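Long-range contacts in porin (Rhodobacter capsulatus, PDB 2POR), which forms homotrimers in the bacterial outer membrane whose channels let small hydrophilic solutes diffuse passively, up to about 0.6 kDa: residues Asp258-Tyr263 / Asn284-Ser289; Thr92-Arg97 / Gly280-Asp285; Asp228-Gly233 / Val251-Thr256. One frame throughout, in Å; residues are numbered along the deposited sequence.

Interaction 1 (Asp258-Tyr263 / Asn284-Ser289). With C8E ((hydroxyethyloxy)tri(ethyloxy)octane), chain E.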
loop_
_atom_site.group_PDB
_atom_site.type_symbol
_atom_site.label_atom_id
_atom_site.label_comp_id
_atom_site.label_asym_id
_atom_site.label_seq_id
_atom_site.Cartn_x
_atom_site.Cartn_y
_atom_site.Cartn_z
ATOM N N ASP A 258 -17.115 35.966 6.788
ATOM C CA ASP A 258 -15.934 36.705 6.402
ATOM C C ASP A 258 -15.717 36.556 4.872
ATOM O O ASP A 258 -16.496 35.867 4.215
ATOM C CB ASP A 258 -14.724 36.158 7.179
ATOM C CG ASP A 258 -13.592 37.182 7.404
ATOM O OD1 ASP A 258 -13.661 38.340 6.938
ATOM O OD2 ASP A 258 -12.612 36.818 8.066
ATOM N N ASP A 259 -14.699 37.230 4.342
ATOM C CA ASP A 259 -14.274 37.168 2.960
ATOM C C ASP A 259 -12.769 36.986 2.969
ATOM O O ASP A 259 -12.107 37.266 3.972
ATOM C CB ASP A 259 -14.612 38.442 2.181
ATOM C CG ASP A 259 -14.112 39.761 2.772
ATOM O OD1 ASP A 259 -12.929 40.058 2.694
ATOM O OD2 ASP A 259 -14.924 40.500 3.316
ATOM N N VAL A 260 -12.200 36.463 1.891
ATOM C CA VAL A 260 -10.761 36.320 1.776
ATOM C C VAL A 260 -10.474 36.405 0.267
ATOM O O VAL A 260 -11.308 36.030 -0.569
ATOM C CB VAL A 260 -10.344 34.946 2.415
ATOM C CG1 VAL A 260 -11.031 33.742 1.756
ATOM C CG2 VAL A 260 -8.831 34.862 2.344
ATOM N N THR A 261 -9.329 36.999 -0.041
ATOM C CA THR A 261 -8.764 37.035 -1.373
ATOM C C THR A 261 -7.442 36.280 -1.232
ATOM O O THR A 261 -6.627 36.559 -0.340
ATOM C CB THR A 261 -8.519 38.494 -1.833
ATOM O OG1 THR A 261 -9.823 39.083 -1.955
ATOM C CG2 THR A 261 -7.693 38.582 -3.137
ATOM N N TYR A 262 -7.230 35.300 -2.105
ATOM C CA TYR A 262 -6.049 34.449 -2.053
ATOM C C TYR A 262 -5.537 34.338 -3.490
ATOM O O TYR A 262 -6.301 34.435 -4.463
ATOM C CB TYR A 262 -6.437 33.077 -1.450
ATOM C CG TYR A 262 -7.711 32.351 -1.897
ATOM C CD1 TYR A 262 -9.005 32.814 -1.647
ATOM C CD2 TYR A 262 -7.568 31.125 -2.529
ATOM C CE1 TYR A 262 -10.122 32.063 -2.012
ATOM C CE2 TYR A 262 -8.682 30.362 -2.892
ATOM C CZ TYR A 262 -9.950 30.830 -2.631
ATOM O OH TYR A 262 -11.022 30.039 -2.967
ATOM N N TYR A 263 -4.239 34.241 -3.626
ATOM C CA TYR A 263 -3.647 34.318 -4.940
ATOM C C TYR A 263 -2.287 33.617 -4.961
ATOM O O TYR A 263 -1.708 33.290 -3.921
ATOM C CB TYR A 263 -3.551 35.819 -5.314
ATOM C CG TYR A 263 -2.592 36.553 -4.412
ATOM C CD1 TYR A 263 -1.249 36.505 -4.761
ATOM C CD2 TYR A 263 -3.045 37.143 -3.242
ATOM C CE1 TYR A 263 -0.296 37.022 -3.938
ATOM C CE2 TYR A 263 -2.089 37.668 -2.404
ATOM C CZ TYR A 263 -0.731 37.589 -2.763
ATOM O OH TYR A 263 0.263 38.029 -1.898
ATOM N N ASN A 284 -2.738 34.899 1.052
ATOM C CA ASN A 284 -4.081 35.427 1.056
ATOM C C ASN A 284 -3.971 36.664 1.927
ATOM O O ASN A 284 -2.942 36.936 2.544
ATOM C CB ASN A 284 -5.102 34.442 1.652
ATOM C CG ASN A 284 -4.817 34.016 3.067
ATOM O OD1 ASN A 284 -4.494 34.811 3.949
ATOM N ND2 ASN A 284 -4.887 32.734 3.347
ATOM N N ASP A 285 -5.036 37.424 1.959
ATOM C CA ASP A 285 -5.075 38.644 2.755
ATOM C C ASP A 285 -5.572 38.499 4.203
ATOM O O ASP A 285 -5.955 39.484 4.841
ATOM C CB ASP A 285 -5.948 39.673 2.017
ATOM C CG ASP A 285 -7.434 39.358 1.881
ATOM O OD1 ASP A 285 -7.904 38.274 2.271
ATOM O OD2 ASP A 285 -8.133 40.228 1.357
ATOM N N LEU A 286 -5.694 37.314 4.776
ATOM C CA LEU A 286 -6.142 37.241 6.150
ATOM C C LEU A 286 -5.024 37.823 7.019
ATOM O O LEU A 286 -3.867 37.939 6.570
ATOM C CB LEU A 286 -6.424 35.806 6.520
ATOM C CG LEU A 286 -7.649 35.314 5.833
ATOM C CD1 LEU A 286 -7.756 33.880 6.203
ATOM C CD2 LEU A 286 -8.895 36.102 6.208
ATOM N N PRO A 287 -5.369 38.272 8.253
ATOM C CA PRO A 287 -4.448 38.909 9.200
ATOM C C PRO A 287 -3.106 38.235 9.524
ATOM O O PRO A 287 -2.043 38.860 9.431
ATOM C CB PRO A 287 -5.335 39.116 10.428
ATOM C CG PRO A 287 -6.488 38.141 10.266
ATOM C CD PRO A 287 -6.741 38.338 8.789
ATOM N N ASN A 288 -3.143 36.965 9.960
ATOM C CA ASN A 288 -1.918 36.219 10.312
ATOM C C ASN A 288 -0.980 35.896 9.132
ATOM O O ASN A 288 0.229 36.143 9.228
ATOM C CB ASN A 288 -2.339 34.889 11.070
ATOM C CG ASN A 288 -1.607 33.548 10.783
ATOM O OD1 ASN A 288 -0.406 33.350 11.022
ATOM N ND2 ASN A 288 -2.312 32.536 10.275
ATOM N N SER A 289 -1.577 35.365 8.049
ATOM C CA SER A 289 -0.921 34.822 6.879
ATOM C C SER A 289 0.371 35.424 6.373
ATOM O O SER A 289 0.442 36.573 5.911
ATOM C CB SER A 289 -1.943 34.812 5.756
ATOM O OG SER A 289 -3.032 33.995 6.198
HETATM C C1 C8E E . -18.458 26.377 -1.452
HETATM C C2 C8E E . -17.608 25.492 -0.574
HETATM C C3 C8E E . -16.303 26.198 -0.440
HETATM C C4 C8E E . -15.473 25.240 0.365
HETATM C C5 C8E E . -13.987 25.352 0.047
HETATM C C6 C8E E . -13.395 26.747 0.218
HETATM C C7 C8E E . -11.855 26.747 0.248
HETATM C C8 C8E E . -11.477 28.195 0.408
HETATM O O9 C8E E . -10.180 28.589 0.803
HETATM C C10 C8E E . -10.216 29.504 1.893
HETATM C C11 C8E E . -8.897 30.172 2.079
HETATM O O12 C8E E . -8.502 30.605 3.371
HETATM C C13 C8E E . -7.726 29.625 4.071
HETATM C C14 C8E E . -8.244 29.170 5.442
HETATM O O15 C8E E . -8.525 30.169 6.447
HETATM C C16 C8E E . -7.797 30.012 7.685
HETATM C C17 C8E E . -6.709 31.062 8.029
HETATM O O18 C8E E . -6.192 31.356 9.357
HETATM C C19 C8E E . -7.023 32.298 10.098
HETATM C C20 C8E E . -6.398 33.637 10.553
HETATM O O21 C8E E . -5.372 34.029 9.630
HETATM O O HOH W 1 -10.988 39.921 0.500
#

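Interaction 2 (Thr92-Arg97 / Gly280-Asp285). With CA (calcium ion), chain C; C8E ((hydroxyethyloxy)tri(ethyloxy)octane), chain F.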
loop_
_atom_site.group_PDB
_atom_site.type_symbol
_atom_site.label_atom_id
_atom_site.label_comp_id
_atom_site.label_asym_id
_atom_site.label_seq_id
_atom_site.Cartn_x
_atom_site.Cartn_y
_atom_site.Cartn_z
ATOM N N THR A 92 5.218 21.973 -5.204
ATOM C CA THR A 92 4.500 21.129 -4.230
ATOM C C THR A 92 2.990 21.363 -4.326
ATOM O O THR A 92 2.248 20.694 -3.625
ATOM C CB THR A 92 4.959 21.427 -2.748
ATOM O OG1 THR A 92 4.662 22.798 -2.513
ATOM C CG2 THR A 92 6.420 21.277 -2.478
ATOM N N ASP A 93 2.494 22.254 -5.211
ATOM C CA ASP A 93 1.109 22.707 -5.351
ATOM C C ASP A 93 0.765 23.447 -4.064
ATOM O O ASP A 93 0.238 22.875 -3.092
ATOM C CB ASP A 93 0.124 21.530 -5.579
ATOM C CG ASP A 93 -1.323 21.928 -5.807
ATOM O OD1 ASP A 93 -1.698 23.103 -5.934
ATOM O OD2 ASP A 93 -2.178 21.049 -5.867
ATOM N N LEU A 94 1.141 24.729 -4.033
ATOM C CA LEU A 94 1.062 25.535 -2.801
ATOM C C LEU A 94 -0.355 25.938 -2.479
ATOM O O LEU A 94 -0.758 27.069 -2.718
ATOM C CB LEU A 94 1.895 26.804 -2.917
ATOM C CG LEU A 94 3.376 26.670 -2.930
ATOM C CD1 LEU A 94 3.997 28.013 -3.369
ATOM C CD2 LEU A 94 3.849 26.219 -1.570
ATOM N N ASP A 95 -1.136 25.030 -1.920
ATOM C CA ASP A 95 -2.516 25.309 -1.579
ATOM C C ASP A 95 -2.713 25.776 -0.136
ATOM O O ASP A 95 -3.819 25.986 0.341
ATOM C CB ASP A 95 -3.326 24.091 -1.744
ATOM C CG ASP A 95 -3.605 23.728 -3.179
ATOM O OD1 ASP A 95 -3.689 24.581 -4.043
ATOM O OD2 ASP A 95 -3.755 22.551 -3.460
ATOM N N ASP A 96 -1.617 25.944 0.561
ATOM C CA ASP A 96 -1.580 26.255 1.980
ATOM C C ASP A 96 -2.351 27.524 2.353
ATOM O O ASP A 96 -2.868 27.590 3.466
ATOM C CB ASP A 96 -0.107 26.385 2.389
ATOM C CG ASP A 96 0.768 25.194 2.027
ATOM O OD1 ASP A 96 1.219 25.045 0.876
ATOM O OD2 ASP A 96 0.972 24.405 2.940
ATOM N N ARG A 97 -2.467 28.551 1.498
ATOM C CA ARG A 97 -3.168 29.792 1.804
ATOM C C ARG A 97 -4.483 29.912 1.080
ATOM O O ARG A 97 -5.097 30.990 1.035
ATOM C CB ARG A 97 -2.246 30.974 1.459
ATOM C CG ARG A 97 -0.984 31.107 2.300
ATOM C CD ARG A 97 -1.333 31.416 3.767
ATOM N NE ARG A 97 -0.106 31.475 4.538
ATOM C CZ ARG A 97 0.368 30.454 5.284
ATOM N NH1 ARG A 97 -0.301 29.312 5.392
ATOM N NH2 ARG A 97 1.590 30.505 5.848
ATOM N N GLY A 280 7.172 28.990 -6.941
ATOM C CA GLY A 280 5.996 29.841 -6.882
ATOM C C GLY A 280 5.863 30.473 -5.505
ATOM O O GLY A 280 6.623 30.162 -4.588
ATOM N N ILE A 281 4.893 31.343 -5.419
ATOM C CA ILE A 281 4.642 32.142 -4.247
ATOM C C ILE A 281 3.129 32.101 -4.089
ATOM O O ILE A 281 2.402 32.085 -5.092
ATOM C CB ILE A 281 5.304 33.527 -4.610
ATOM C CG1 ILE A 281 6.195 33.772 -3.479
ATOM C CG2 ILE A 281 4.409 34.733 -4.844
ATOM C CD1 ILE A 281 7.558 33.159 -3.763
ATOM N N ALA A 282 2.576 32.025 -2.869
ATOM C CA ALA A 282 1.129 32.060 -2.697
ATOM C C ALA A 282 0.804 32.715 -1.342
ATOM O O ALA A 282 1.584 32.653 -0.373
ATOM C CB ALA A 282 0.516 30.661 -2.691
ATOM N N ASP A 283 -0.357 33.360 -1.272
ATOM C CA ASP A 283 -0.803 34.021 -0.057
ATOM C C ASP A 283 -2.273 34.348 -0.059
ATOM O O ASP A 283 -3.016 34.059 -1.010
ATOM C CB ASP A 283 -0.017 35.296 0.114
ATOM C CG ASP A 283 0.132 35.753 1.556
ATOM O OD1 ASP A 283 -0.362 35.130 2.518
ATOM O OD2 ASP A 283 0.797 36.770 1.672
ATOM N N ASN A 284 -2.738 34.899 1.052
ATOM C CA ASN A 284 -4.081 35.427 1.056
ATOM C C ASN A 284 -3.971 36.664 1.927
ATOM O O ASN A 284 -2.942 36.936 2.544
ATOM C CB ASN A 284 -5.102 34.442 1.652
ATOM C CG ASN A 284 -4.817 34.016 3.067
ATOM O OD1 ASN A 284 -4.494 34.811 3.949
ATOM N ND2 ASN A 284 -4.887 32.734 3.347
ATOM N N ASP A 285 -5.036 37.424 1.959
ATOM C CA ASP A 285 -5.075 38.644 2.755
ATOM C C ASP A 285 -5.572 38.499 4.203
ATOM O O ASP A 285 -5.955 39.484 4.841
ATOM C CB ASP A 285 -5.948 39.673 2.017
ATOM C CG ASP A 285 -7.434 39.358 1.881
ATOM O OD1 ASP A 285 -7.904 38.274 2.271
ATOM O OD2 ASP A 285 -8.133 40.228 1.357
HETATM CA CA CA C . -3.993 22.688 -5.839
HETATM C C1 C8E F . 8.030 33.401 -8.800
HETATM C C2 C8E F . 8.662 31.995 -8.830
HETATM C C3 C8E F . 9.874 31.762 -7.914
HETATM C C4 C8E F . 9.603 31.578 -6.415
HETATM C C5 C8E F . 10.943 31.242 -5.773
HETATM C C6 C8E F . 10.918 31.248 -4.256
HETATM C C7 C8E F . 12.329 31.470 -3.682
HETATM C C8 C8E F . 13.180 30.205 -3.491
HETATM O O9 C8E F . 14.626 30.304 -3.422
HETATM C C10 C8E F . 15.264 30.293 -2.121
HETATM C C11 C8E F . 15.980 29.065 -1.526
HETATM O O12 C8E F . 16.861 29.329 -0.417
HETATM C C13 C8E F . 16.376 28.951 0.887
HETATM C C14 C8E F . 17.220 28.128 1.892
HETATM O O15 C8E F . 17.427 26.702 1.788
HETATM C C16 C8E F . 17.005 25.998 2.969
HETATM C C17 C8E F . 17.463 24.567 3.201
HETATM O O18 C8E F . 17.044 23.880 4.378
HETATM C C19 C8E F . 18.189 23.406 5.090
HETATM C C20 C8E F . 18.610 24.138 6.360
HETATM O O21 C8E F . 19.845 23.683 6.914
HETATM O O HOH W 2 -4.110 21.983 -8.121
HETATM O O HOH W 3 -5.050 20.729 -5.557
#

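Interaction 3 (Asp228-Gly233 / Val251-Thr256)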
loop_
_atom_site.group_PDB
_atom_site.type_symbol
_atom_site.label_atom_id
_atom_site.label_comp_id
_atom_site.label_asym_id
_atom_site.label_seq_id
_atom_site.Cartn_x
_atom_site.Cartn_y
_atom_site.Cartn_z
ATOM N N ASP A 228 -25.436 33.029 2.822
ATOM C CA ASP A 228 -25.242 33.171 1.378
ATOM C C ASP A 228 -23.798 33.353 1.097
ATOM O O ASP A 228 -23.092 33.932 1.924
ATOM C CB ASP A 228 -25.974 34.392 0.811
ATOM C CG ASP A 228 -27.490 34.257 0.985
ATOM O OD1 ASP A 228 -28.060 33.224 0.613
ATOM O OD2 ASP A 228 -28.102 35.176 1.531
ATOM N N HIS A 229 -23.303 32.911 -0.052
ATOM C CA HIS A 229 -21.886 33.095 -0.352
ATOM C C HIS A 229 -21.715 33.357 -1.839
ATOM O O HIS A 229 -22.606 33.061 -2.655
ATOM C CB HIS A 229 -21.029 31.841 0.008
ATOM C CG HIS A 229 -21.365 30.574 -0.823
ATOM N ND1 HIS A 229 -22.511 29.889 -0.916
ATOM C CD2 HIS A 229 -20.451 29.907 -1.635
ATOM C CE1 HIS A 229 -22.336 28.862 -1.723
ATOM N NE2 HIS A 229 -21.097 28.892 -2.140
ATOM N N LYS A 230 -20.564 33.931 -2.132
ATOM C CA LYS A 230 -20.171 34.043 -3.495
ATOM C C LYS A 230 -18.689 33.811 -3.576
ATOM O O LYS A 230 -17.978 33.967 -2.591
ATOM C CB LYS A 230 -20.548 35.394 -4.011
ATOM C CG LYS A 230 -19.784 36.619 -3.623
ATOM C CD LYS A 230 -20.694 37.773 -4.111
ATOM C CE LYS A 230 -22.086 37.741 -3.417
ATOM N NZ LYS A 230 -23.128 38.516 -4.076
ATOM N N ALA A 231 -18.226 33.356 -4.732
ATOM C CA ALA A 231 -16.819 33.085 -4.968
ATOM C C ALA A 231 -16.577 33.416 -6.445
ATOM O O ALA A 231 -17.466 33.239 -7.297
ATOM C CB ALA A 231 -16.550 31.610 -4.718
ATOM N N TYR A 232 -15.437 33.974 -6.788
ATOM C CA TYR A 232 -15.100 34.219 -8.188
ATOM C C TYR A 232 -13.586 34.302 -8.324
ATOM O O TYR A 232 -12.881 34.544 -7.331
ATOM C CB TYR A 232 -15.777 35.519 -8.718
ATOM C CG TYR A 232 -15.707 36.707 -7.777
ATOM C CD1 TYR A 232 -16.710 36.848 -6.833
ATOM C CD2 TYR A 232 -14.652 37.603 -7.842
ATOM C CE1 TYR A 232 -16.653 37.889 -5.936
ATOM C CE2 TYR A 232 -14.594 38.661 -6.949
ATOM C CZ TYR A 232 -15.600 38.790 -5.998
ATOM O OH TYR A 232 -15.549 39.824 -5.065
ATOM N N GLY A 233 -13.005 34.060 -9.504
ATOM C CA GLY A 233 -11.564 34.098 -9.663
ATOM C C GLY A 233 -11.169 34.044 -11.134
ATOM O O GLY A 233 -11.975 33.870 -12.050
ATOM N N VAL A 251 -11.582 35.088 -4.798
ATOM C CA VAL A 251 -12.111 35.596 -3.555
ATOM C C VAL A 251 -13.319 34.762 -3.227
ATOM O O VAL A 251 -14.088 34.257 -4.064
ATOM C CB VAL A 251 -12.471 37.159 -3.561
ATOM C CG1 VAL A 251 -11.932 37.811 -4.793
ATOM C CG2 VAL A 251 -13.929 37.390 -3.343
ATOM N N LEU A 252 -13.393 34.566 -1.907
ATOM C CA LEU A 252 -14.510 33.843 -1.336
ATOM C C LEU A 252 -15.114 34.826 -0.343
ATOM O O LEU A 252 -14.371 35.392 0.458
ATOM C CB LEU A 252 -14.002 32.626 -0.631
ATOM C CG LEU A 252 -14.994 31.827 0.183
ATOM C CD1 LEU A 252 -16.162 31.330 -0.652
ATOM C CD2 LEU A 252 -14.186 30.725 0.841
ATOM N N ASP A 253 -16.414 35.042 -0.425
ATOM C CA ASP A 253 -17.110 36.016 0.390
ATOM C C ASP A 253 -18.328 35.361 1.045
ATOM O O ASP A 253 -19.339 35.130 0.358
ATOM C CB ASP A 253 -17.481 37.149 -0.562
ATOM C CG ASP A 253 -18.072 38.432 0.018
ATOM O OD1 ASP A 253 -18.507 38.416 1.169
ATOM O OD2 ASP A 253 -18.092 39.447 -0.694
ATOM N N ILE A 254 -18.316 35.043 2.346
ATOM C CA ILE A 254 -19.462 34.405 2.955
ATOM C C ILE A 254 -20.073 35.415 3.907
ATOM O O ILE A 254 -19.444 35.901 4.862
ATOM C CB ILE A 254 -19.088 33.173 3.752
ATOM C CG1 ILE A 254 -18.246 32.216 2.863
ATOM C CG2 ILE A 254 -20.389 32.511 4.227
ATOM C CD1 ILE A 254 -17.725 30.939 3.539
ATOM N N ASP A 255 -21.318 35.672 3.570
ATOM C CA ASP A 255 -22.153 36.617 4.270
ATOM C C ASP A 255 -22.277 36.212 5.740
ATOM O O ASP A 255 -22.503 35.047 6.086
ATOM C CB ASP A 255 -23.524 36.633 3.613
ATOM C CG ASP A 255 -24.480 37.707 4.135
ATOM O OD1 ASP A 255 -24.063 38.857 4.308
ATOM O OD2 ASP A 255 -25.647 37.394 4.366
ATOM N N THR A 256 -22.073 37.253 6.552
ATOM C CA THR A 256 -22.105 37.243 8.005
ATOM C C THR A 256 -20.868 36.547 8.554
ATOM O O THR A 256 -20.691 36.618 9.768
ATOM C CB THR A 256 -23.377 36.535 8.663
ATOM O OG1 THR A 256 -23.231 35.142 8.566
ATOM C CG2 THR A 256 -24.683 36.923 8.005
HETATM O O HOH W 4 -26.644 34.921 4.703
#

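Interaction 1 (Asp258-Tyr263 / Asn284-Ser289)
Asp285 grips Thr261 at both its backbone N and its backbone O. The backbone N of Asp285 gives a hydrogen bond to Thr261 O (2.9 Å), while Thr261 N donates to Asp285 OD1 at 3.0 Å along a straight path (175°), reaching the oxygen from above the carboxylate plane. Asp285 CG, between its own backbone N and carbonyl carbon (chi1 66°), lies 3.6 Å from Thr261 N, and OD1 can reach that N-H. The other carboxylate oxygen, OD2, takes a hydrogen bond from a water that also donates to Asp259 OD1 and accepts from Thr261 OG1. The side chain thus appears to stand in for a backbone acceptor where the chain leaves the sheet after Asn284, whose CB lies 3.6 Å from CB of its non-hydrogen-bonded partner Tyr262. Val260 CG2, anti to its backbone N, lies 3.7 Å from Leu286 CG and 3.5 Å from Asp285 OD1. Asn284 OD1 accepts from Leu286 N, an Asx turn, and from Ser289 OG. Detergent runs past Leu286 CD1, and one of its ether oxygens, O9, lies over a face of the Tyr262 ring. Strand 258-272 is flanked by strand 243-254 through Val260 and Tyr262, and by strand 275-284, from which the loop 285-289 departs.

Interaction 2 (Thr92-Arg97 / Gly280-Asp285)
Asn284 ND2 donates to Arg97 O at 2.9 Å and 161°. The acceptor lies near the amide plane of Asn284, whereas the donor is tilted 29° from the carbonyl plane of Arg97. Beside this bond the aliphatic part of Arg97 rests on the strand: CB lies 3.7 Å from Asp283 CA. A bend at chi2 (-65°) brings CD near Asn284 ND2 and Asp283 OD1. Asp283 OD1 lies at the edge of the guanidinium but 4.2 Å from Arg97 NE, too far for a salt bridge; NE instead donates to Asp290 O. Further along, Leu94 CB meets Ala282 CB at 4.1 Å, and Leu94 CD1 reaches Gly280 O at 3.6 Å. Leu94, the centre of an inverse gamma turn, points its side chain toward the strand, while its chain neighbours Asp93 and Asp95 bind calcium. Each does so with both carboxylate oxygens; Asn100, Asp101 and two waters complete the site. An alanine in place of Asn284 would probably leave Arg97 O without this donor and Ser289 OG without its acceptor, so that the Arg97 end of the segment is held less firmly to the strand. The segment 92-97 belongs to the long excursion between helix 78-83 and strand 118-125, consistent with the inward-folded loop that narrows the pore in general porins, and lies against strand 275-284 and its neighbour 292-300, where Leu94 touches Asp294 and Arg97 touches Val292.

Interaction 3 (Asp228-Gly233 / Val251-Thr256)
Asp228 opens the pairing by accepting from Asp255 N at its carbonyl O (3.0 Å). A water joins Asp228 N to Asp255 OD2, and the two carboxylates stand near each other, their OD2 atoms 4.4 Å apart, so each would probably raise the other's proton affinity. His229, in a non-hydrogen-bonded pair with Ile254, sets its CB 4.0 Å from Ile254 CG1, while its NE2 is hydrogen-bonded to Gln183 OE1. Lys230 and Asp253 form a hydrogen-bonded pair with both backbone bonds made. Their side chains lie side by side and point the same way, Lys230 CG 3.9 Å from Asp253 CB, yet the charged ends stay apart. Ala231 CB shares the face of His229, Leu252 and Ile254 and meets Leu252 CD1 at 4.1 Å. At Tyr232, again in a hydrogen-bonded pair, the side chain crosses that of Val251 obliquely. Val251 CG2 sits 3.4 Å from Tyr232 OH and CG1 3.5 Å from Tyr232 CE2, a tight fit on the face that also carries Lys230 and Asp253. The segments 228-233 and 251-254 run antiparallel (172°) within the hairpin 226-240/243-254, one of the hairpins of the 16-stranded antiparallel porin barrel.

In the fold
The three contacts involve four consecutive barrel strands, 226-240 to 275-284, with 92-97 packed on the last. Interaction 3 pairs strands 226-240 and 243-254, and Val260 N to Leu252 O (2.8 Å), probably a hydrogen bond, carries the sheet into interaction 1, its centre about 12 Å away. Interactions 1 and 2, centres about 11 Å apart, share Asn284 and Asp285 and are probably joined by a hydrogen bond from Tyr263 N to Asp283 O (2.9 Å). Asn284 connects the wall with the calcium-binding segment 92-97. Interactions 2 and 3 do not touch, their nearest atoms being about 7 Å apart. The calcium held by Asp93 and Asp95 is about 9 Å from the nearest side-chain atom of Tyr262.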